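PDB 5KP7: CurB from Lyngbya majuscula, which probably serves as an acyl carrier protein, holding acyl intermediates of polyketide-type biosynthesis as thioesters on a covalently attached 4'-phosphopantetheine arm. Local coordinates for residues B[30-35]-B[92-96]; B[37-41]-B[68-72]. One frame throughout, in Å; residues are numbered along the deposited sequence.

Contact 1 of 2, residues B[30-35]-B[92-96]; sequences VLKIIK and IGELA
Residues 30-35 and 92-96 form a buried helix-helix contact, made mostly by apolar side chains, between the first and last long helices of the carrier-protein helical bundle. I34 and L31 of helix 27-41 meet I92, L95 and A96 at the start of helix 92-102. The bundle is the fold of phosphopantetheine-binding carrier domains. The two short axes come within 9.1 Å and run roughly antiparallel, at 126°. No hydrogen bond crosses the interface.

I34 makes the closest approach. Its CG1 branch lies beside its own backbone N and anti to the carbonyl carbon (chi1 -68°), with CD1 extended beyond it. This carries I34 CD1 onto the backbone of the other helix, 3.6 Å from A96 N. The same methyl sits 3.8 Å from L95 CG, where the two side chains meet at a slant. The other branch of I34 works separately: its CG2 meets I92 CG2 at 4.0 Å, the two side chains running antiparallel alongside each other.

L31 lies nearly perpendicular to I92. L31 CD1 packs against I92 CG1 at 3.8 Å and is equally near the carbonyl oxygen I92 O. That oxygen already accepts the helical bond from A96 N. A96, with only a methyl side chain, lets the backbones come close, with CA atoms of L31 and A96 5.2 Å apart. Beyond the pair, V73 of helix 63-76 touches I34, and L56 of a loop touches I92.

The CG of K35 comes near I92 CD1, while K35 NZ makes a weak hydrogen bond to L50 O. At the N-terminal side of segment 30-35, V30 CG1 rests 4.1 Å from A96 CA.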
loop_
_atom_site.group_PDB
_atom_site.type_symbol
_atom_site.label_atom_id
_atom_site.label_comp_id
_atom_site.label_asym_id
_atom_site.label_seq_id
_atom_site.Cartn_x
_atom_site.Cartn_y
_atom_site.Cartn_z
ATOM N N VAL B 30 -6.827 -7.717 -35.301
ATOM C CA VAL B 30 -6.693 -7.414 -33.870
ATOM C C VAL B 30 -6.436 -5.917 -33.671
ATOM O O VAL B 30 -7.008 -5.314 -32.763
ATOM C CB VAL B 30 -5.603 -8.258 -33.180
ATOM C CG1 VAL B 30 -5.425 -7.820 -31.724
ATOM C CG2 VAL B 30 -5.963 -9.730 -33.214
ATOM N N LEU B 31 -5.603 -5.330 -34.531
ATOM C CA LEU B 31 -5.331 -3.899 -34.499
ATOM C C LEU B 31 -6.615 -3.076 -34.615
ATOM O O LEU B 31 -6.777 -2.073 -33.928
ATOM C CB LEU B 31 -4.325 -3.517 -35.590
ATOM C CG LEU B 31 -3.800 -2.077 -35.650
ATOM C CD1 LEU B 31 -3.140 -1.644 -34.352
ATOM C CD2 LEU B 31 -2.821 -1.948 -36.810
ATOM N N LYS B 32 -7.542 -3.506 -35.460
ATOM C CA LYS B 32 -8.849 -2.850 -35.513
ATOM C C LYS B 32 -9.601 -2.895 -34.180
ATOM O O LYS B 32 -10.188 -1.887 -33.776
ATOM C CB LYS B 32 -9.713 -3.420 -36.636
ATOM C CG LYS B 32 -9.262 -2.978 -38.016
ATOM C CD LYS B 32 -10.453 -2.770 -38.942
ATOM C CE LYS B 32 -10.043 -2.127 -40.254
ATOM N NZ LYS B 32 -9.436 -3.128 -41.171
ATOM N N ILE B 33 -9.558 -4.043 -33.501
ATOM C CA ILE B 33 -10.232 -4.213 -32.205
ATOM C C ILE B 33 -9.577 -3.363 -31.114
ATOM O O ILE B 33 -10.272 -2.840 -30.241
ATOM C CB ILE B 33 -10.275 -5.695 -31.766
ATOM C CG1 ILE B 33 -11.132 -6.510 -32.745
ATOM C CG2 ILE B 33 -10.856 -5.837 -30.363
ATOM C CD1 ILE B 33 -11.024 -8.010 -32.553
ATOM N N ILE B 34 -8.250 -3.236 -31.173
ATOM C CA ILE B 34 -7.503 -2.352 -30.254
ATOM C C ILE B 34 -7.900 -0.897 -30.502
ATOM O O ILE B 34 -8.089 -0.141 -29.559
ATOM C CB ILE B 34 -5.968 -2.539 -30.385
ATOM C CG1 ILE B 34 -5.567 -3.915 -29.859
ATOM C CG2 ILE B 34 -5.197 -1.422 -29.677
ATOM C CD1 ILE B 34 -4.157 -4.320 -30.232
ATOM N N LYS B 35 -8.051 -0.509 -31.768
ATOM C CA LYS B 35 -8.484 0.863 -32.094
ATOM C C LYS B 35 -9.888 1.171 -31.582
ATOM O O LYS B 35 -10.147 2.283 -31.118
ATOM C CB LYS B 35 -8.406 1.123 -33.591
ATOM C CG LYS B 35 -6.984 1.269 -34.111
ATOM C CD LYS B 35 -6.980 1.251 -35.633
ATOM C CE LYS B 35 -5.614 1.572 -36.192
ATOM N NZ LYS B 35 -5.709 1.797 -37.665
ATOM N N ILE B 92 0.721 0.272 -30.395
ATOM C CA ILE B 92 -0.465 -0.569 -30.623
ATOM C C ILE B 92 -0.224 -1.674 -31.649
ATOM O O ILE B 92 -0.838 -2.741 -31.566
ATOM C CB ILE B 92 -1.743 0.244 -30.945
ATOM C CG1 ILE B 92 -1.609 1.081 -32.229
ATOM C CG2 ILE B 92 -2.105 1.144 -29.769
ATOM C CD1 ILE B 92 -2.863 1.868 -32.546
ATOM N N GLY B 93 0.678 -1.418 -32.596
ATOM C CA GLY B 93 1.095 -2.413 -33.565
ATOM C C GLY B 93 1.750 -3.611 -32.908
ATOM O O GLY B 93 1.432 -4.747 -33.238
ATOM N N GLU B 94 2.669 -3.351 -31.980
ATOM C CA GLU B 94 3.293 -4.411 -31.190
ATOM C C GLU B 94 2.280 -5.129 -30.297
ATOM O O GLU B 94 2.387 -6.341 -30.118
ATOM C CB GLU B 94 4.454 -3.871 -30.343
ATOM C CG GLU B 94 5.652 -3.412 -31.167
ATOM C CD GLU B 94 6.850 -3.004 -30.317
ATOM O OE1 GLU B 94 6.698 -2.860 -29.075
ATOM O OE2 GLU B 94 7.957 -2.840 -30.892
ATOM N N LEU B 95 1.308 -4.400 -29.733
ATOM C CA LEU B 95 0.250 -5.043 -28.926
ATOM C C LEU B 95 -0.542 -6.013 -29.783
ATOM O O LEU B 95 -0.831 -7.130 -29.359
ATOM C CB LEU B 95 -0.704 -4.017 -28.306
ATOM C CG LEU B 95 -1.764 -4.557 -27.346
ATOM C CD1 LEU B 95 -1.123 -5.383 -26.224
ATOM C CD2 LEU B 95 -2.561 -3.398 -26.768
ATOM N N ALA B 96 -0.892 -5.568 -30.981
ATOM C CA ALA B 96 -1.559 -6.425 -31.971
ATOM C C ALA B 96 -0.784 -7.716 -32.231
ATOM O O ALA B 96 -1.389 -8.788 -32.301
ATOM C CB ALA B 96 -1.775 -5.671 -33.277
#

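Contact 2 of 2, residues B[37-41]-B[68-72]; sequences YTREI and EIIMM
The short axes of helices 37-41 and 68-72 approach to 9.8 Å at 134° between their directions, and the CA atoms of Y37 and I69 are nearest, 5.9 Å apart. M72 provides the main bridge. Its CB lies over one face of the Y37 ring, 3.8 Å from the ring centroid and only 14° off the normal, a CH-pi contact. M72 SD stands oblique to the ring, 4.8 Å from its centroid, which makes this a Met-aromatic pair as well. The thioether bends at its last torsion (chi3 101°). That bend brings M72 CE to 3.4 Å from Y37 CD1, above the rim on the same face as CB. The same methyl lies 3.4 Å from E40 OE2, at the exposed margin. The phenol end of Y37 is held elsewhere on helix 63-76, by a hydrogen bond between Y37 OH and D76 OD2.

In this carrier-protein bundle, helix 63-76 begins at S63, the residue that carries the phosphopantetheine arm. The contact therefore packs the end of helix 27-41 against the helix that presents the prosthetic group. R66, which also binds that group, lies two residues before the segment.

I41 fits between I69 and M72: its CG1 is 4.0 Å from I69 CG1 and nearly as close to M72 SD. I41 CD1 touches E68 CG across a right-angled approach. Beyond CG, E68 bends away, and its carboxylate makes salt bridges with a basic side chain of another protein chain. T38 OG1 hydrogen-bonds to I34 O and lies 3.8 Å from I69 CD1.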
loop_
_atom_site.group_PDB
_atom_site.type_symbol
_atom_site.label_atom_id
_atom_site.label_comp_id
_atom_site.label_asym_id
_atom_site.label_seq_id
_atom_site.Cartn_x
_atom_site.Cartn_y
_atom_site.Cartn_z
ATOM N N TYR B 37 -11.620 -0.137 -28.869
ATOM C CA TYR B 37 -11.694 0.080 -27.417
ATOM C C TYR B 37 -10.883 1.296 -26.977
ATOM O O TYR B 37 -11.278 1.982 -26.034
ATOM C CB TYR B 37 -11.316 -1.179 -26.650
ATOM C CG TYR B 37 -12.290 -2.319 -26.844
ATOM C CD1 TYR B 37 -13.614 -2.216 -26.419
ATOM C CD2 TYR B 37 -11.890 -3.506 -27.457
ATOM C CE1 TYR B 37 -14.514 -3.259 -26.602
ATOM C CE2 TYR B 37 -12.781 -4.552 -27.644
ATOM C CZ TYR B 37 -14.087 -4.426 -27.218
ATOM O OH TYR B 37 -14.950 -5.479 -27.407
ATOM N N THR B 38 -9.804 1.602 -27.699
ATOM C CA THR B 38 -9.051 2.845 -27.498
ATOM C C THR B 38 -9.961 4.074 -27.678
ATOM O O THR B 38 -10.018 4.955 -26.823
ATOM C CB THR B 38 -7.822 2.922 -28.433
ATOM O OG1 THR B 38 -6.930 1.828 -28.162
ATOM C CG2 THR B 38 -7.073 4.234 -28.247
ATOM N N ARG B 39 -10.685 4.120 -28.795
ATOM C CA ARG B 39 -11.669 5.188 -29.022
ATOM C C ARG B 39 -12.825 5.166 -28.018
ATOM O O ARG B 39 -13.332 6.214 -27.643
ATOM C CB ARG B 39 -12.210 5.132 -30.461
ATOM C CG ARG B 39 -11.157 5.502 -31.479
ATOM C CD ARG B 39 -11.682 5.450 -32.908
ATOM N NE ARG B 39 -10.643 5.890 -33.852
ATOM C CZ ARG B 39 -10.089 5.156 -34.822
ATOM N NH1 ARG B 39 -10.461 3.896 -35.053
ATOM N NH2 ARG B 39 -9.145 5.701 -35.592
ATOM N N GLU B 40 -13.242 3.981 -27.598
ATOM C CA GLU B 40 -14.285 3.837 -26.573
ATOM C C GLU B 40 -13.833 4.377 -25.201
ATOM O O GLU B 40 -14.624 4.923 -24.439
ATOM C CB GLU B 40 -14.672 2.363 -26.473
ATOM C CG GLU B 40 -16.007 2.072 -25.829
ATOM C CD GLU B 40 -16.416 0.617 -26.009
ATOM O OE1 GLU B 40 -16.466 0.129 -27.164
ATOM O OE2 GLU B 40 -16.691 -0.045 -24.989
ATOM N N ILE B 41 -12.548 4.204 -24.901
ATOM C CA ILE B 41 -11.940 4.702 -23.662
ATOM C C ILE B 41 -11.579 6.187 -23.747
ATOM O O ILE B 41 -11.727 6.911 -22.764
ATOM C CB ILE B 41 -10.700 3.838 -23.303
ATOM C CG1 ILE B 41 -11.155 2.496 -22.710
ATOM C CG2 ILE B 41 -9.731 4.547 -22.368
ATOM C CD1 ILE B 41 -11.822 2.562 -21.350
ATOM N N GLU B 68 -7.112 -1.408 -19.001
ATOM C CA GLU B 68 -8.517 -1.658 -19.359
ATOM C C GLU B 68 -8.639 -2.054 -20.838
ATOM O O GLU B 68 -9.358 -3.010 -21.176
ATOM C CB GLU B 68 -9.382 -0.420 -19.048
ATOM C CG GLU B 68 -10.874 -0.683 -18.974
ATOM C CD GLU B 68 -11.312 -1.341 -17.687
ATOM O OE1 GLU B 68 -10.477 -1.450 -16.751
ATOM O OE2 GLU B 68 -12.519 -1.687 -17.599
ATOM N N ILE B 69 -7.916 -1.348 -21.700
ATOM C CA ILE B 69 -7.941 -1.657 -23.143
ATOM C C ILE B 69 -7.477 -3.095 -23.393
ATOM O O ILE B 69 -8.111 -3.832 -24.147
ATOM C CB ILE B 69 -7.116 -0.640 -23.958
ATOM C CG1 ILE B 69 -7.851 0.708 -23.992
ATOM C CG2 ILE B 69 -6.904 -1.134 -25.395
ATOM C CD1 ILE B 69 -6.961 1.862 -24.368
ATOM N N ILE B 70 -6.392 -3.492 -22.740
ATOM C CA ILE B 70 -5.899 -4.858 -22.864
ATOM C C ILE B 70 -6.971 -5.855 -22.444
ATOM O O ILE B 70 -7.198 -6.853 -23.146
ATOM C CB ILE B 70 -4.604 -5.089 -22.060
ATOM C CG1 ILE B 70 -3.420 -4.429 -22.772
ATOM C CG2 ILE B 70 -4.320 -6.573 -21.905
ATOM C CD1 ILE B 70 -2.160 -4.296 -21.920
ATOM N N MET B 71 -7.618 -5.600 -21.309
ATOM C CA MET B 71 -8.600 -6.543 -20.782
ATOM C C MET B 71 -9.856 -6.620 -21.661
ATOM O O MET B 71 -10.414 -7.705 -21.822
ATOM C CB MET B 71 -8.950 -6.233 -19.343
ATOM C CG MET B 71 -7.781 -6.512 -18.374
ATOM S SD MET B 71 -8.255 -6.292 -16.657
ATOM C CE MET B 71 -8.360 -4.518 -16.523
ATOM N N MET B 72 -10.265 -5.489 -22.223
ATOM C CA MET B 72 -11.399 -5.475 -23.183
ATOM C C MET B 72 -11.087 -6.290 -24.437
ATOM O O MET B 72 -11.934 -7.073 -24.909
ATOM C CB MET B 72 -11.751 -4.043 -23.557
ATOM C CG MET B 72 -12.359 -3.247 -22.411
ATOM S SD MET B 72 -12.254 -1.467 -22.713
ATOM C CE MET B 72 -13.917 -1.113 -23.259
#

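In the fold
From the N terminus, helix 27-41 comes first and serves both contacts: its earlier part, 30-35, enters contact 1, and its last turn, 37-41, enters contact 2. A long connection then leads to helix 63-76, where residues 68-72 close the shorter loop of contact 2. The chain goes on to helix 92-102, and residues 92-96 close the longer loop of contact 1, which encloses the shorter one. The contacts do not cross. Their centres are 10 Å apart, and they touch directly where L95 CD2 packs 4.2 Å from I70 CG1. Helix 27-41 is thus tied to both later helices of the bundle.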